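Long-range contact in mannosylglycerate hydrolase MGH1-like glycoside hydrolase domain-containing protein (Thermus thermophilus, PDB 2Z07), which probably hydrolyses mannosylglycerate, a solute made under osmotic stress, to mannose and glycerate, and can also split glucosylglycerate: residues Q31-S36 against G100-P105. Residues are numbered along the deposited sequence; the frame is centred on the assembly and turned at random.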
loop_
_atom_site.group_PDB
_atom_site.type_symbol
_atom_site.label_atom_id
_atom_site.label_comp_id
_atom_site.label_asym_id
_atom_site.label_seq_id
_atom_site.Cartn_x
_atom_site.Cartn_y
_atom_site.Cartn_z
ATOM N N GLN A 31 -3.236 14.334 5.438
ATOM C CA GLN A 31 -3.790 13.220 4.689
ATOM C C GLN A 31 -2.687 12.349 4.100
ATOM O O GLN A 31 -1.683 12.858 3.596
ATOM C CB GLN A 31 -4.701 13.735 3.576
ATOM C CG GLN A 31 -5.181 12.663 2.613
ATOM C CD GLN A 31 -6.259 13.168 1.675
ATOM O OE1 GLN A 31 -6.255 14.330 1.285
ATOM N NE2 GLN A 31 -7.181 12.289 1.299
ATOM N N TRP A 32 -2.882 11.035 4.175
ATOM C CA TRP A 32 -1.920 10.073 3.651
ATOM C C TRP A 32 -2.456 9.349 2.421
ATOM O O TRP A 32 -3.607 8.907 2.397
ATOM C CB TRP A 32 -1.560 9.049 4.724
ATOM C CG TRP A 32 -0.705 9.591 5.815
ATOM C CD1 TRP A 32 -1.001 10.626 6.662
ATOM C CD2 TRP A 32 0.588 9.113 6.200
ATOM N NE1 TRP A 32 0.033 10.816 7.556
ATOM C CE2 TRP A 32 1.020 9.900 7.291
ATOM C CE3 TRP A 32 1.424 8.091 5.726
ATOM C CZ2 TRP A 32 2.255 9.700 7.918
ATOM C CZ3 TRP A 32 2.653 7.891 6.348
ATOM C CH2 TRP A 32 3.056 8.694 7.434
ATOM N N LEU A 33 -1.603 9.224 1.410
ATOM C CA LEU A 33 -1.948 8.573 0.150
ATOM C C LEU A 33 -2.424 7.130 0.313
ATOM O O LEU A 33 -3.556 6.800 -0.040
ATOM C CB LEU A 33 -0.737 8.608 -0.793
ATOM C CG LEU A 33 -0.732 7.713 -2.038
ATOM C CD1 LEU A 33 -1.836 8.131 -2.995
ATOM C CD2 LEU A 33 0.621 7.811 -2.721
ATOM N N TRP A 34 -1.561 6.275 0.847
ATOM C CA TRP A 34 -1.907 4.869 1.011
ATOM C C TRP A 34 -3.134 4.691 1.911
ATOM O O TRP A 34 -4.098 4.016 1.538
ATOM C CB TRP A 34 -0.702 4.100 1.571
ATOM C CG TRP A 34 -0.721 2.623 1.279
ATOM C CD1 TRP A 34 -1.392 1.995 0.266
ATOM C CD2 TRP A 34 0.015 1.598 1.966
ATOM N NE1 TRP A 34 -1.118 0.644 0.277
ATOM C CE2 TRP A 34 -0.256 0.374 1.309
ATOM C CE3 TRP A 34 0.880 1.594 3.069
ATOM C CZ2 TRP A 34 0.306 -0.840 1.720
ATOM C CZ3 TRP A 34 1.442 0.383 3.477
ATOM C CH2 TRP A 34 1.151 -0.814 2.802
ATOM N N ASP A 35 -3.096 5.311 3.085
ATOM C CA ASP A 35 -4.189 5.222 4.046
ATOM C C ASP A 35 -5.538 5.678 3.495
ATOM O O ASP A 35 -6.544 4.982 3.678
ATOM C CB ASP A 35 -3.856 6.032 5.304
ATOM C CG ASP A 35 -2.611 5.533 6.005
ATOM O OD1 ASP A 35 -1.514 5.649 5.420
ATOM O OD2 ASP A 35 -2.733 5.017 7.139
ATOM N N SER A 36 -5.562 6.837 2.833
ATOM C CA SER A 36 -6.804 7.382 2.272
ATOM C C SER A 36 -7.449 6.480 1.237
ATOM O O SER A 36 -8.667 6.493 1.076
ATOM C CB SER A 36 -6.566 8.761 1.650
ATOM O OG SER A 36 -6.454 9.762 2.650
ATOM N N GLY A 100 7.883 14.823 -0.289
ATOM C CA GLY A 100 8.541 14.763 -1.587
ATOM C C GLY A 100 8.729 13.345 -2.106
ATOM O O GLY A 100 9.447 13.117 -3.089
ATOM N N ILE A 101 8.090 12.390 -1.438
ATOM C CA ILE A 101 8.173 10.985 -1.818
ATOM C C ILE A 101 6.767 10.415 -1.970
ATOM O O ILE A 101 5.787 11.064 -1.608
ATOM C CB ILE A 101 8.943 10.168 -0.761
ATOM C CG1 ILE A 101 8.285 10.344 0.609
ATOM C CG2 ILE A 101 10.398 10.619 -0.720
ATOM C CD1 ILE A 101 8.896 9.494 1.697
ATOM N N THR A 102 6.662 9.202 -2.502
ATOM C CA THR A 102 5.352 8.594 -2.706
ATOM C C THR A 102 5.168 7.364 -1.804
ATOM O O THR A 102 5.943 7.162 -0.868
ATOM C CB THR A 102 5.172 8.220 -4.210
ATOM O OG1 THR A 102 3.794 7.931 -4.479
ATOM C CG2 THR A 102 6.033 7.008 -4.581
ATOM N N GLN A 103 4.125 6.578 -2.065
ATOM C CA GLN A 103 3.842 5.345 -1.314
ATOM C C GLN A 103 3.035 4.393 -2.207
ATOM O O GLN A 103 2.623 4.774 -3.303
ATOM C CB GLN A 103 3.097 5.638 0.004
ATOM C CG GLN A 103 4.037 6.038 1.151
ATOM C CD GLN A 103 3.555 5.617 2.543
ATOM O OE1 GLN A 103 2.379 5.750 2.886
ATOM N NE2 GLN A 103 4.482 5.124 3.357
ATOM N N PRO A 104 2.805 3.142 -1.758
ATOM C CA PRO A 104 2.053 2.160 -2.552
ATOM C C PRO A 104 0.840 2.731 -3.285
ATOM O O PRO A 104 -0.074 3.278 -2.665
ATOM C CB PRO A 104 1.681 1.103 -1.521
ATOM C CG PRO A 104 2.885 1.121 -0.608
ATOM C CD PRO A 104 3.113 2.601 -0.420
ATOM N N PRO A 105 0.824 2.608 -4.626
ATOM C CA PRO A 105 -0.253 3.103 -5.492
ATOM C C PRO A 105 -1.464 2.173 -5.604
ATOM O O PRO A 105 -1.777 1.671 -6.682
ATOM C CB PRO A 105 0.457 3.292 -6.825
ATOM C CG PRO A 105 1.375 2.104 -6.852
ATOM C CD PRO A 105 1.937 2.072 -5.432
HETATM O O HOH W 1 0.646 7.557 2.215
HETATM O O HOH W 2 0.863 4.816 5.312
#
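Thr102 meets Leu33 through its hydroxyl: OG1 lies 3.6 Å from Leu33 CD2, while the backbone O of Leu69 takes its hydrogen bond. The same methyl of Leu33 touches the backbone O of Gln103. No direct hydrogen bond joins the two segments; two waters bridge them through Gln103 OE1. One donates to OE1 (2.6 Å) and accepts from Trp34 N at the start of helix 33-43. The second donates to both OE1 and Asp35 OD1. Gln103 OE1 also sits at the Trp32 ring edge, 3.8 Å from CE3. Gln103 NE2 bonds to the backbone O of Trp160, which fixes the turn of the amide. Trp32, Leu33, Trp34, Asp35 and Gln103 probably all bind substrate, so these waters lie in the likely sugar pocket. Pro104 lays CB over one face of Trp34, 3.5 Å from the five-membered ring centroid, a CH-pi contact. Trp34 CG is anti to the backbone N (chi1 -157°), which carries the indole across to this proline. Replacing Trp34 by alanine is likely to leave Pro104 CB without its aromatic partner and open a gap there. Strands 31-32 and 97-98 flank 72-74 in one antiparallel sheet. Helix 121-146 packs on Thr102 and Pro105, helix 235-254 also on Pro104.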